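SsfS6 (PDB 4FZR) is a Streptomyces protein of the GT-B clan, related to erythromycin biosynthesis protein CIII, in which two Rossmann-like domains face each other. Local coordinates at residues A[46-52]-A[63-69]; A[76-82]-A[106-110]; A[97-102]-A[159-164]; A[260-265]-A[362-366]. All coordinates share one frame; numbering follows the deposited sequence.

Contact 1. Residues A[46-52]-A[63-69]; sequences VLVAASE and LPFAPTC
Val48 and Ala50 bond to Pro64, Ala66 and Thr68, setting strand 65-67 parallel to strand 46-51 and closing a beta-alpha-beta crossover through helix 55-60 at the margin of the N-terminal Rossmann-like sheet. Backbone bonds carry the join. Val48 N donates to Pro64 O (3.0 Å) and Val48 O receives Ala66 N (3.1 Å); Ala50 N donates to Ala66 O (3.2 Å) and Ala50 O receives Thr68 N (2.8 Å). Past the corner at Thr68, Glu52 N still reaches Cys69 O (2.8 Å).

Apolar contacts line both faces. Val48, Ala50 and Phe65 share one, where Val58 of helix 55-60 lies on Val48 and Phe65; Ala49 and Ala66 share the other, where Leu118 of helix 93-122 meets Ala66. Leu47 CD1 touches both Pro64 CB and Ala66 CB. With CG anti to the backbone N (chi1 173°), the Phe65 ring runs out beside Ala50 and presents its edge to Ser51 O, 3.5 Å from CZ. On the second subunit, Asp215 weakly bonds Phe65 N.

One water ties the strands again: it lies 2.8 Å from Thr68 OG1 and donates a weak bond to Ala49 O.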
loop_
_atom_site.group_PDB
_atom_site.type_symbol
_atom_site.label_atom_id
_atom_site.label_comp_id
_atom_site.label_asym_id
_atom_site.label_seq_id
_atom_site.Cartn_x
_atom_site.Cartn_y
_atom_site.Cartn_z
ATOM N N VAL A 46 -2.054 -1.289 -11.793
ATOM C CA VAL A 46 -2.579 -2.464 -11.103
ATOM C C VAL A 46 -4.048 -2.305 -10.721
ATOM O O VAL A 46 -4.480 -1.242 -10.277
ATOM C CB VAL A 46 -1.755 -2.779 -9.830
ATOM C CG1 VAL A 46 -2.474 -3.801 -8.952
ATOM C CG2 VAL A 46 -0.366 -3.275 -10.206
ATOM N N LEU A 47 -4.811 -3.376 -10.906
ATOM C CA LEU A 47 -6.192 -3.423 -10.453
ATOM C C LEU A 47 -6.447 -4.780 -9.800
ATOM O O LEU A 47 -6.296 -5.824 -10.437
ATOM C CB LEU A 47 -7.151 -3.203 -11.626
ATOM C CG LEU A 47 -8.649 -3.191 -11.298
ATOM C CD1 LEU A 47 -8.983 -2.119 -10.276
ATOM C CD2 LEU A 47 -9.466 -2.984 -12.559
ATOM N N VAL A 48 -6.813 -4.764 -8.523
ATOM C CA VAL A 48 -7.085 -6.003 -7.803
ATOM C C VAL A 48 -8.568 -6.341 -7.889
ATOM O O VAL A 48 -9.418 -5.564 -7.451
ATOM C CB VAL A 48 -6.663 -5.914 -6.328
ATOM C CG1 VAL A 48 -6.956 -7.229 -5.611
ATOM C CG2 VAL A 48 -5.189 -5.557 -6.229
ATOM N N ALA A 49 -8.870 -7.498 -8.469
ATOM C CA ALA A 49 -10.249 -7.928 -8.647
ATOM C C ALA A 49 -10.563 -9.095 -7.712
ATOM O O ALA A 49 -9.842 -10.092 -7.687
ATOM C CB ALA A 49 -10.494 -8.317 -10.098
ATOM N N ALA A 50 -11.636 -8.959 -6.938
ATOM C CA ALA A 50 -12.016 -9.980 -5.966
ATOM C C ALA A 50 -13.489 -9.841 -5.589
ATOM O O ALA A 50 -14.184 -8.965 -6.102
ATOM C CB ALA A 50 -11.134 -9.883 -4.725
ATOM N N SER A 51 -13.963 -10.707 -4.697
ATOM C CA SER A 51 -15.351 -10.658 -4.251
ATOM C C SER A 51 -15.647 -9.336 -3.539
ATOM O O SER A 51 -14.763 -8.738 -2.926
ATOM C CB SER A 51 -15.663 -11.840 -3.330
ATOM O OG SER A 51 -14.922 -11.762 -2.125
ATOM N N GLU A 52 -16.897 -8.891 -3.627
ATOM C CA GLU A 52 -17.315 -7.605 -3.076
ATOM C C GLU A 52 -16.847 -7.403 -1.639
ATOM O O GLU A 52 -16.478 -6.294 -1.248
ATOM C CB GLU A 52 -18.838 -7.489 -3.129
ATOM C CG GLU A 52 -19.376 -6.178 -2.578
ATOM C CD GLU A 52 -19.212 -5.032 -3.556
ATOM O OE1 GLU A 52 -19.597 -5.200 -4.733
ATOM O OE2 GLU A 52 -18.691 -3.969 -3.153
ATOM N N LEU A 63 -4.671 -0.149 -2.472
ATOM C CA LEU A 63 -4.727 -0.623 -3.853
ATOM C C LEU A 63 -6.104 -0.419 -4.497
ATOM O O LEU A 63 -7.124 -0.408 -3.810
ATOM C CB LEU A 63 -4.324 -2.102 -3.923
ATOM C CG LEU A 63 -2.871 -2.419 -3.548
ATOM C CD1 LEU A 63 -2.672 -3.917 -3.392
ATOM C CD2 LEU A 63 -1.900 -1.862 -4.583
ATOM N N PRO A 64 -6.133 -0.244 -5.828
ATOM C CA PRO A 64 -7.396 -0.123 -6.571
ATOM C C PRO A 64 -8.196 -1.423 -6.565
ATOM O O PRO A 64 -7.604 -2.491 -6.696
ATOM C CB PRO A 64 -6.935 0.208 -7.998
ATOM C CG PRO A 64 -5.537 0.702 -7.858
ATOM C CD PRO A 64 -4.964 -0.048 -6.703
ATOM N N PHE A 65 -9.518 -1.323 -6.435
ATOM C CA PHE A 65 -10.376 -2.498 -6.297
ATOM C C PHE A 65 -11.540 -2.530 -7.286
ATOM O O PHE A 65 -12.106 -1.497 -7.627
ATOM C CB PHE A 65 -10.947 -2.565 -4.879
ATOM C CG PHE A 65 -11.980 -3.643 -4.695
ATOM C CD1 PHE A 65 -11.597 -4.969 -4.559
ATOM C CD2 PHE A 65 -13.332 -3.335 -4.668
ATOM C CE1 PHE A 65 -12.541 -5.967 -4.392
ATOM C CE2 PHE A 65 -14.283 -4.333 -4.501
ATOM C CZ PHE A 65 -13.886 -5.649 -4.364
ATOM N N ALA A 66 -11.899 -3.735 -7.722
ATOM C CA ALA A 66 -13.078 -3.952 -8.558
ATOM C C ALA A 66 -13.697 -5.305 -8.208
ATOM O O ALA A 66 -12.986 -6.304 -8.120
ATOM C CB ALA A 66 -12.705 -3.907 -10.031
ATOM N N PRO A 67 -15.024 -5.345 -8.009
ATOM C CA PRO A 67 -15.681 -6.575 -7.553
ATOM C C PRO A 67 -15.981 -7.548 -8.691
ATOM O O PRO A 67 -16.392 -7.116 -9.766
ATOM C CB PRO A 67 -16.980 -6.055 -6.940
ATOM C CG PRO A 67 -17.305 -4.837 -7.758
ATOM C CD PRO A 67 -15.983 -4.236 -8.178
ATOM N N THR A 68 -15.779 -8.842 -8.457
ATOM C CA THR A 68 -16.026 -9.855 -9.485
ATOM C C THR A 68 -17.229 -10.735 -9.151
ATOM O O THR A 68 -17.657 -11.551 -9.967
ATOM C CB THR A 68 -14.789 -10.744 -9.704
ATOM O OG1 THR A 68 -14.407 -11.359 -8.466
ATOM C CG2 THR A 68 -13.635 -9.911 -10.242
ATOM N N CYS A 69 -17.776 -10.558 -7.954
ATOM C CA CYS A 69 -18.982 -11.266 -7.547
ATOM C C CYS A 69 -19.453 -10.695 -6.214
ATOM O O CYS A 69 -18.683 -10.033 -5.518
ATOM C CB CYS A 69 -18.726 -12.775 -7.433
ATOM S SG CYS A 69 -17.674 -13.285 -6.049
HETATM O O HOH W 1 -11.786 -12.318 -8.724
#

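Contact 2. Residues A[76-82]-A[106-110]; sequences EVLSWDR and RLVLR
The guanidinium of Arg106 lies against the backbone of residues 77-81: Asp81 CA sits 3.6 Å above one face, offset toward the rim, while Val77 O and Leu78 O come to the edge near its plane. The guanidinium of Arg82 is instead covered on one face by an apolar methyl, Leu109 CD1, 3.6 Å above the plane and over its centre. The two guanidinium planes are 57° apart and do not stack; the arginines meet through their aliphatic parts, Arg82 CG touching Arg106 CD at 3.7 Å. At the edge of a third guanidinium, that of Arg110, stands Glu76 OE2. These opposite charges are too far apart for a salt bridge, and a water spans them, donating to Glu76 OE2 at 2.6 Å and accepting from Arg110 NH2 at 2.7 Å.

Val77 O is gripped twice by Arg106. NE approaches it at 3.3 Å, almost in line with the carbonyl (C=O...N 177°), and NH2 adds a weak bond. A bend at chi3 (-72°) turns the head of Arg106 back onto this carbonyl, and its NH1 forms a salt bridge with Glu167, so both ends of the group are held. Arg82 NH2 is paired with Glu171. Beside these polar groups, Val77 CG2 rests on Leu107 CB at 4.2 Å.

A buried arginine of a long helix thus bonds the Val77 carbonyl, close to the point where helix 74-78 passes into loop, fastening this excursion to helix 93-122 in the N-terminal half of a GT-B fold.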
loop_
_atom_site.group_PDB
_atom_site.type_symbol
_atom_site.label_atom_id
_atom_site.label_comp_id
_atom_site.label_asym_id
_atom_site.label_seq_id
_atom_site.Cartn_x
_atom_site.Cartn_y
_atom_site.Cartn_z
ATOM N N GLU A 76 -19.680 -21.533 1.730
ATOM C CA GLU A 76 -20.786 -21.326 0.806
ATOM C C GLU A 76 -20.621 -22.138 -0.476
ATOM O O GLU A 76 -21.586 -22.711 -0.982
ATOM C CB GLU A 76 -20.865 -19.846 0.442
ATOM C CG GLU A 76 -22.240 -19.251 0.539
ATOM C CD GLU A 76 -22.198 -17.738 0.535
ATOM O OE1 GLU A 76 -21.320 -17.171 1.222
ATOM O OE2 GLU A 76 -23.030 -17.116 -0.157
ATOM N N VAL A 77 -19.395 -22.183 -0.995
ATOM C CA VAL A 77 -19.135 -22.762 -2.314
ATOM C C VAL A 77 -18.528 -24.154 -2.182
ATOM O O VAL A 77 -18.570 -24.956 -3.115
ATOM C CB VAL A 77 -18.211 -21.849 -3.191
ATOM C CG1 VAL A 77 -17.971 -20.500 -2.523
ATOM C CG2 VAL A 77 -16.881 -22.531 -3.508
ATOM N N LEU A 78 -17.965 -24.435 -1.015
ATOM C CA LEU A 78 -17.356 -25.727 -0.743
ATOM C C LEU A 78 -18.417 -26.785 -0.428
ATOM O O LEU A 78 -18.208 -27.974 -0.673
ATOM C CB LEU A 78 -16.389 -25.596 0.433
ATOM C CG LEU A 78 -15.538 -26.824 0.754
ATOM C CD1 LEU A 78 -14.810 -27.333 -0.480
ATOM C CD2 LEU A 78 -14.542 -26.495 1.854
ATOM N N SER A 79 -19.558 -26.340 0.095
ATOM C CA SER A 79 -20.571 -27.236 0.652
ATOM C C SER A 79 -21.643 -27.674 -0.352
ATOM O O SER A 79 -22.469 -28.534 -0.042
ATOM C CB SER A 79 -21.240 -26.569 1.858
ATOM O OG SER A 79 -20.304 -26.331 2.897
ATOM N N TRP A 80 -21.637 -27.088 -1.546
ATOM C CA TRP A 80 -22.561 -27.505 -2.602
ATOM C C TRP A 80 -21.829 -27.722 -3.917
ATOM O O TRP A 80 -21.035 -26.880 -4.344
ATOM C CB TRP A 80 -23.689 -26.482 -2.796
ATOM C CG TRP A 80 -24.684 -26.458 -1.670
ATOM C CD1 TRP A 80 -25.880 -27.118 -1.612
ATOM C CD2 TRP A 80 -24.563 -25.739 -0.439
ATOM N NE1 TRP A 80 -26.510 -26.851 -0.418
ATOM C CE2 TRP A 80 -25.722 -26.007 0.319
ATOM C CE3 TRP A 80 -23.588 -24.895 0.097
ATOM C CZ2 TRP A 80 -25.927 -25.460 1.584
ATOM C CZ3 TRP A 80 -23.794 -24.352 1.350
ATOM C CH2 TRP A 80 -24.954 -24.637 2.080
ATOM N N ASP A 81 -22.099 -28.856 -4.556
ATOM C CA ASP A 81 -21.478 -29.168 -5.839
ATOM C C ASP A 81 -22.238 -28.529 -7.001
ATOM O O ASP A 81 -23.236 -27.833 -6.801
ATOM C CB ASP A 81 -21.300 -30.687 -6.025
ATOM C CG ASP A 81 -22.617 -31.450 -6.093
ATOM O OD1 ASP A 81 -23.645 -30.876 -6.510
ATOM O OD2 ASP A 81 -22.614 -32.650 -5.739
ATOM N N ARG A 82 -21.745 -28.748 -8.214
ATOM C CA ARG A 82 -22.285 -28.076 -9.391
ATOM C C ARG A 82 -23.730 -28.459 -9.701
ATOM O O ARG A 82 -24.442 -27.714 -10.373
ATOM C CB ARG A 82 -21.392 -28.352 -10.600
ATOM C CG ARG A 82 -19.984 -27.797 -10.433
ATOM C CD ARG A 82 -19.162 -27.891 -11.704
ATOM N NE ARG A 82 -19.806 -27.212 -12.826
ATOM C CZ ARG A 82 -19.170 -26.783 -13.912
ATOM N NH1 ARG A 82 -17.858 -26.948 -14.036
ATOM N NH2 ARG A 82 -19.850 -26.178 -14.873
ATOM N N ARG A 106 -15.170 -24.347 -8.153
ATOM C CA ARG A 106 -16.524 -23.824 -8.249
ATOM C C ARG A 106 -16.569 -22.347 -7.881
ATOM O O ARG A 106 -17.504 -21.640 -8.254
ATOM C CB ARG A 106 -17.470 -24.627 -7.357
ATOM C CG ARG A 106 -17.625 -26.075 -7.789
ATOM C CD ARG A 106 -18.816 -26.735 -7.125
ATOM N NE ARG A 106 -18.602 -26.992 -5.703
ATOM C CZ ARG A 106 -17.991 -28.070 -5.217
ATOM N NH1 ARG A 106 -17.512 -29.000 -6.035
ATOM N NH2 ARG A 106 -17.848 -28.217 -3.907
ATOM N N LEU A 107 -15.562 -21.886 -7.144
ATOM C CA LEU A 107 -15.428 -20.467 -6.837
ATOM C C LEU A 107 -15.227 -19.688 -8.129
ATOM O O LEU A 107 -15.687 -18.555 -8.264
ATOM C CB LEU A 107 -14.250 -20.225 -5.891
ATOM C CG LEU A 107 -13.832 -18.765 -5.682
ATOM C CD1 LEU A 107 -14.994 -17.929 -5.167
ATOM C CD2 LEU A 107 -12.639 -18.676 -4.736
ATOM N N VAL A 108 -14.538 -20.310 -9.079
ATOM C CA VAL A 108 -14.290 -19.699 -10.377
ATOM C C VAL A 108 -15.594 -19.384 -11.102
ATOM O O VAL A 108 -15.706 -18.362 -11.780
ATOM C CB VAL A 108 -13.460 -20.631 -11.267
ATOM C CG1 VAL A 108 -13.243 -19.999 -12.631
ATOM C CG2 VAL A 108 -12.131 -20.945 -10.602
ATOM N N LEU A 109 -16.576 -20.269 -10.951
ATOM C CA LEU A 109 -17.857 -20.142 -11.642
ATOM C C LEU A 109 -18.642 -18.927 -11.159
ATOM O O LEU A 109 -19.452 -18.366 -11.896
ATOM C CB LEU A 109 -18.695 -21.403 -11.430
ATOM C CG LEU A 109 -18.067 -22.728 -11.867
ATOM C CD1 LEU A 109 -19.052 -23.877 -11.689
ATOM C CD2 LEU A 109 -17.598 -22.644 -13.305
ATOM N N ARG A 110 -18.408 -18.532 -9.914
ATOM C CA ARG A 110 -19.064 -17.358 -9.351
ATOM C C ARG A 110 -18.404 -16.063 -9.828
ATOM O O ARG A 110 -19.027 -15.001 -9.810
ATOM C CB ARG A 110 -19.030 -17.419 -7.823
ATOM C CG ARG A 110 -19.573 -18.715 -7.239
ATOM C CD ARG A 110 -21.088 -18.818 -7.384
ATOM N NE ARG A 110 -21.794 -17.976 -6.421
ATOM C CZ ARG A 110 -22.034 -18.319 -5.158
ATOM N NH1 ARG A 110 -21.625 -19.491 -4.685
ATOM N NH2 ARG A 110 -22.684 -17.485 -4.359
HETATM O O HOH W 2 -23.760 -18.626 -2.156
#

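Contact 3. Residues A[97-102]-A[159-164]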
loop_
_atom_site.group_PDB
_atom_site.type_symbol
_atom_site.label_atom_id
_atom_site.label_comp_id
_atom_site.label_asym_id
_atom_site.label_seq_id
_atom_site.Cartn_x
_atom_site.Cartn_y
_atom_site.Cartn_z
ATOM N N LEU A 97 -8.454 -33.487 0.133
ATOM C CA LEU A 97 -7.704 -32.536 -0.677
ATOM C C LEU A 97 -8.409 -32.270 -2.003
ATOM O O LEU A 97 -8.468 -31.132 -2.464
ATOM C CB LEU A 97 -6.289 -33.059 -0.941
ATOM C CG LEU A 97 -5.165 -32.438 -0.110
ATOM C CD1 LEU A 97 -5.543 -32.376 1.363
ATOM C CD2 LEU A 97 -3.872 -33.223 -0.304
ATOM N N GLU A 98 -8.936 -33.325 -2.615
ATOM C CA GLU A 98 -9.647 -33.194 -3.880
ATOM C C GLU A 98 -10.967 -32.463 -3.664
ATOM O O GLU A 98 -11.395 -31.667 -4.499
ATOM C CB GLU A 98 -9.886 -34.571 -4.501
ATOM C CG GLU A 98 -8.601 -35.278 -4.925
ATOM C CD GLU A 98 -8.795 -36.757 -5.221
ATOM O OE1 GLU A 98 -9.686 -37.384 -4.610
ATOM O OE2 GLU A 98 -8.047 -37.294 -6.067
ATOM N N HIS A 99 -11.608 -32.738 -2.533
ATOM C CA HIS A 99 -12.839 -32.058 -2.159
ATOM C C HIS A 99 -12.610 -30.547 -2.121
ATOM O O HIS A 99 -13.355 -29.775 -2.725
ATOM C CB HIS A 99 -13.310 -32.560 -0.794
ATOM C CG HIS A 99 -14.551 -31.893 -0.297
ATOM N ND1 HIS A 99 -14.561 -31.069 0.811
ATOM C CD2 HIS A 99 -15.829 -31.932 -0.742
ATOM C CE1 HIS A 99 -15.786 -30.628 1.019
ATOM N NE2 HIS A 99 -16.578 -31.135 0.090
ATOM N N ILE A 100 -11.564 -30.141 -1.408
ATOM C CA ILE A 100 -11.158 -28.741 -1.339
ATOM C C ILE A 100 -10.896 -28.170 -2.728
ATOM O O ILE A 100 -11.358 -27.077 -3.058
ATOM C CB ILE A 100 -9.879 -28.586 -0.496
ATOM C CG1 ILE A 100 -10.201 -28.760 0.989
ATOM C CG2 ILE A 100 -9.235 -27.225 -0.739
ATOM C CD1 ILE A 100 -8.981 -28.791 1.885
ATOM N N GLY A 101 -10.150 -28.916 -3.536
ATOM C CA GLY A 101 -9.806 -28.489 -4.880
ATOM C C GLY A 101 -11.020 -28.178 -5.736
ATOM O O GLY A 101 -11.032 -27.193 -6.472
ATOM N N ARG A 102 -12.045 -29.017 -5.641
ATOM C CA ARG A 102 -13.254 -28.823 -6.431
ATOM C C ARG A 102 -14.002 -27.577 -5.962
ATOM O O ARG A 102 -14.636 -26.888 -6.760
ATOM C CB ARG A 102 -14.153 -30.062 -6.363
ATOM C CG ARG A 102 -13.518 -31.307 -6.972
ATOM C CD ARG A 102 -14.527 -32.429 -7.174
ATOM N NE ARG A 102 -15.058 -32.940 -5.913
ATOM C CZ ARG A 102 -14.481 -33.891 -5.181
ATOM N NH1 ARG A 102 -13.339 -34.445 -5.571
ATOM N NH2 ARG A 102 -15.044 -34.289 -4.050
ATOM N N LEU A 159 -2.562 -31.810 -5.400
ATOM C CA LEU A 159 -3.865 -32.470 -5.425
ATOM C C LEU A 159 -5.013 -31.467 -5.443
ATOM O O LEU A 159 -6.032 -31.689 -6.100
ATOM C CB LEU A 159 -4.012 -33.398 -4.219
ATOM C CG LEU A 159 -3.775 -34.882 -4.501
ATOM C CD1 LEU A 159 -4.898 -35.438 -5.366
ATOM C CD2 LEU A 159 -2.418 -35.105 -5.160
ATOM N N ILE A 160 -4.847 -30.368 -4.716
ATOM C CA ILE A 160 -5.864 -29.327 -4.669
ATOM C C ILE A 160 -5.985 -28.658 -6.034
ATOM O O ILE A 160 -7.078 -28.543 -6.587
ATOM C CB ILE A 160 -5.539 -28.262 -3.600
ATOM C CG1 ILE A 160 -5.549 -28.896 -2.205
ATOM C CG2 ILE A 160 -6.537 -27.109 -3.673
ATOM C CD1 ILE A 160 -5.296 -27.919 -1.069
ATOM N N LYS A 161 -4.851 -28.230 -6.576
ATOM C CA LYS A 161 -4.820 -27.577 -7.876
ATOM C C LYS A 161 -5.380 -28.482 -8.971
ATOM O O LYS A 161 -6.228 -28.059 -9.756
ATOM C CB LYS A 161 -3.388 -27.155 -8.214
ATOM C CG LYS A 161 -3.248 -26.360 -9.501
ATOM C CD LYS A 161 -2.013 -25.470 -9.449
ATOM C CE LYS A 161 -1.104 -25.677 -10.647
ATOM N NZ LYS A 161 0.310 -25.342 -10.320
ATOM N N SER A 162 -4.911 -29.725 -9.019
ATOM C CA SER A 162 -5.328 -30.653 -10.064
ATOM C C SER A 162 -6.805 -31.012 -9.947
ATOM O O SER A 162 -7.494 -31.166 -10.956
ATOM C CB SER A 162 -4.477 -31.925 -10.029
ATOM O OG SER A 162 -4.593 -32.600 -8.786
ATOM N N ALA A 163 -7.292 -31.148 -8.718
ATOM C CA ALA A 163 -8.701 -31.437 -8.500
ATOM C C ALA A 163 -9.532 -30.242 -8.962
ATOM O O ALA A 163 -10.657 -30.402 -9.437
ATOM C CB ALA A 163 -8.965 -31.744 -7.038
ATOM N N GLY A 164 -8.962 -29.046 -8.829
ATOM C CA GLY A 164 -9.627 -27.828 -9.253
ATOM C C GLY A 164 -9.696 -27.710 -10.762
ATOM O O GLY A 164 -10.739 -27.362 -11.317
#
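Gly101 and Ile160 bring the two helix backbones almost together, their CA atoms 4.0 Å apart. Gly101 CA packs against Ile160 O at 3.2 Å, and one turn further along helix 158-167 Gly101 O lies 3.2 Å from Gly164 CA; the absence of a side chain on Gly101, and on Gly164 one turn on, permits this approach. Ala163 adds a small side chain beside them, its CB against Glu98 O at 3.5 Å.

Larger side chains flank this centre. Leu159 CD1 touches the extended chain of Glu98 at both CG and OE2, while its CB meets Leu97 CD2 at 3.9 Å, the two leucines crossing at about a right angle. Ile160, next in the chain, uses both branches: CG1 runs over Leu97 O, and CG2, anti to the backbone N (chi1 of CG1 -64°), lies on Gly101 CA at 3.7 Å and on Ile100 CG2.

In the next shell, Tyr132 and Tyr104 pack on Ile160, and Pro157 on Leu97. Turned away from the interface, Lys161 pairs with Glu149 and His99 NE2 bonds to Thr87 OG1, so each helix is also tied on its far side. With axes 7.0 Å apart and crossing at -50°, and with Leu97-Gly101 and Ile160-Gly164 each spaced four residues apart, this is close to the i±4/i±4 class of ridges-into-grooves packing, in a tight form mediated by glycine and alanine.

Contact 4. Residues A[260-265]-A[362-366]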
loop_
_atom_site.group_PDB
_atom_site.type_symbol
_atom_site.label_atom_id
_atom_site.label_comp_id
_atom_site.label_asym_id
_atom_site.label_seq_id
_atom_site.Cartn_x
_atom_site.Cartn_y
_atom_site.Cartn_z
ATOM N N LEU A 260 -1.860 -19.456 30.121
ATOM C CA LEU A 260 -0.531 -19.318 29.524
ATOM C C LEU A 260 0.440 -18.446 30.318
ATOM O O LEU A 260 1.638 -18.734 30.352
ATOM C CB LEU A 260 -0.636 -18.813 28.081
ATOM C CG LEU A 260 -0.820 -19.936 27.056
ATOM C CD1 LEU A 260 -1.345 -19.402 25.736
ATOM C CD2 LEU A 260 0.498 -20.676 26.849
ATOM N N PRO A 261 -0.060 -17.372 30.948
ATOM C CA PRO A 261 0.852 -16.559 31.761
ATOM C C PRO A 261 1.473 -17.332 32.921
ATOM O O PRO A 261 2.507 -16.919 33.450
ATOM C CB PRO A 261 -0.052 -15.448 32.299
ATOM C CG PRO A 261 -1.154 -15.341 31.302
ATOM C CD PRO A 261 -1.385 -16.742 30.807
ATOM N N LYS A 262 0.855 -18.442 33.305
ATOM C CA LYS A 262 1.328 -19.218 34.445
ATOM C C LYS A 262 2.599 -20.006 34.112
ATOM O O LYS A 262 3.272 -20.517 35.009
ATOM C CB LYS A 262 0.221 -20.148 34.939
ATOM C CG LYS A 262 -1.052 -19.404 35.314
ATOM C CD LYS A 262 -2.208 -20.359 35.532
ATOM C CE LYS A 262 -3.499 -19.616 35.843
ATOM N NZ LYS A 262 -4.612 -20.545 36.189
ATOM N N LEU A 263 2.928 -20.089 32.826
ATOM C CA LEU A 263 4.164 -20.733 32.386
ATOM C C LEU A 263 5.332 -19.748 32.390
ATOM O O LEU A 263 6.457 -20.104 32.038
ATOM C CB LEU A 263 3.988 -21.326 30.986
ATOM C CG LEU A 263 3.279 -22.679 30.908
ATOM C CD1 LEU A 263 1.875 -22.601 31.477
ATOM C CD2 LEU A 263 3.247 -23.174 29.470
ATOM N N GLY A 264 5.060 -18.508 32.785
ATOM C CA GLY A 264 6.087 -17.485 32.855
ATOM C C GLY A 264 6.059 -16.546 31.666
ATOM O O GLY A 264 7.066 -15.918 31.338
ATOM N N PHE A 265 4.901 -16.443 31.021
ATOM C CA PHE A 265 4.751 -15.573 29.860
ATOM C C PHE A 265 3.962 -14.314 30.201
ATOM O O PHE A 265 3.096 -14.326 31.075
ATOM C CB PHE A 265 4.033 -16.307 28.723
ATOM C CG PHE A 265 4.861 -17.370 28.053
ATOM C CD1 PHE A 265 6.033 -17.046 27.390
ATOM C CD2 PHE A 265 4.450 -18.692 28.065
ATOM C CE1 PHE A 265 6.787 -18.025 26.768
ATOM C CE2 PHE A 265 5.198 -19.671 27.442
ATOM C CZ PHE A 265 6.366 -19.337 26.794
ATOM N N CYS A 362 4.399 -24.683 24.531
ATOM C CA CYS A 362 4.946 -23.374 24.874
ATOM C C CYS A 362 6.071 -23.488 25.900
ATOM O O CYS A 362 7.095 -22.816 25.778
ATOM C CB CYS A 362 3.845 -22.452 25.400
ATOM S SG CYS A 362 2.546 -22.105 24.192
ATOM N N ALA A 363 5.880 -24.339 26.906
ATOM C CA ALA A 363 6.896 -24.559 27.932
ATOM C C ALA A 363 8.120 -25.231 27.320
ATOM O O ALA A 363 9.258 -24.926 27.676
ATOM C CB ALA A 363 6.333 -25.413 29.053
ATOM N N ARG A 364 7.867 -26.149 26.394
ATOM C CA ARG A 364 8.923 -26.856 25.683
ATOM C C ARG A 364 9.795 -25.865 24.915
ATOM O O ARG A 364 11.023 -25.934 24.961
ATOM C CB ARG A 364 8.294 -27.865 24.721
ATOM C CG ARG A 364 9.208 -28.990 24.271
ATOM C CD ARG A 364 8.405 -30.036 23.513
ATOM N NE ARG A 364 9.247 -30.991 22.796
ATOM C CZ ARG A 364 8.801 -31.816 21.852
ATOM N NH1 ARG A 364 7.521 -31.800 21.501
ATOM N NH2 ARG A 364 9.634 -32.653 21.250
ATOM N N ILE A 365 9.147 -24.937 24.217
ATOM C CA ILE A 365 9.844 -23.909 23.449
ATOM C C ILE A 365 10.492 -22.892 24.378
ATOM O O ILE A 365 11.583 -22.390 24.108
ATOM C CB ILE A 365 8.872 -23.175 22.510
ATOM C CG1 ILE A 365 8.512 -24.079 21.334
ATOM C CG2 ILE A 365 9.486 -21.873 22.001
ATOM C CD1 ILE A 365 7.187 -23.764 20.714
ATOM N N ARG A 366 9.805 -22.597 25.475
ATOM C CA ARG A 366 10.282 -21.632 26.461
ATOM C C ARG A 366 11.593 -22.084 27.103
ATOM O O ARG A 366 12.353 -21.264 27.617
ATOM C CB ARG A 366 9.218 -21.434 27.544
ATOM C CG ARG A 366 9.523 -20.362 28.590
ATOM C CD ARG A 366 8.792 -20.679 29.889
ATOM N NE ARG A 366 9.250 -21.950 30.454
ATOM C CZ ARG A 366 8.518 -22.756 31.222
ATOM N NH1 ARG A 366 7.266 -22.445 31.538
ATOM N NH2 ARG A 366 9.039 -23.890 31.671
#
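Leu263 O receives the side-chain bond of this contact, from Arg366 NH1. The modelled distance of 2.5 Å is unusually short, so its exact length is doubtful. As modelled, NH1 lies in the carbonyl plane, on a lone pair of Leu263 O, while the oxygen is tilted out of the guanidinium plane. The approach is bent rather than straight, and Arg366 CD also comes close to the same oxygen. Arg366 reaches it by leaving the helix with CG anti to the backbone N (chi1 -175°) and then turning sharply at chi3 (63°). Its own Ala363 CB, one helical turn earlier, lies 3.7 Å above one face of the guanidinium.

Phe265 packs beside the aliphatic stem of Arg366. Its CZ touches Arg366 CB at 3.6 Å and its CE2 touches Cys362 CB at 3.7 Å, while Cys362 O meets the ring edge near its plane. Ring and guanidinium planes are 38° apart, so the two do not lie flat on each other. The leucines complete the apolar patch: Leu260 CD2 against Cys362 SG at 3.6 Å, and Leu263 CD2 against Ala363 CB at 3.8 Å. Gly264, with a positive phi, lets the chain turn from the 3-10 segment toward strand 266-269.

The turn after helix 253-259 is thereby laid on helix 358-367, where Leu359 extends the leucine patch. On the sheet side, Leu230 of strand 229-231 touches Leu260, Phe265 and Cys362, and Val305 and Val324 of the next two strands of the C-terminal sheet support Cys362.

Overall arrangement
Contacts 1, 2 and 3 lie in the N-terminal domain and contact 4 in the C-terminal one, its centre about 43, 42 and 38 Å from theirs. Contact 1 closes first along the chain; contacts 2 and 3 then interleave, their segments alternating, and contact 4 follows. Helix 93-122 links the first three: residues 97-102 serve contact 3, residues 106-110 contact 2, and further along it covers a face of contact 1. Contacts 2 and 3, centres about 12 Å apart, touch where Leu78 packs on His99 and Ile100; contacts 1 and 2 meet at Cys69 and Arg110. One long helix thus gathers sheet edge, excursion and helix pair into one domain, separate from the other sheet.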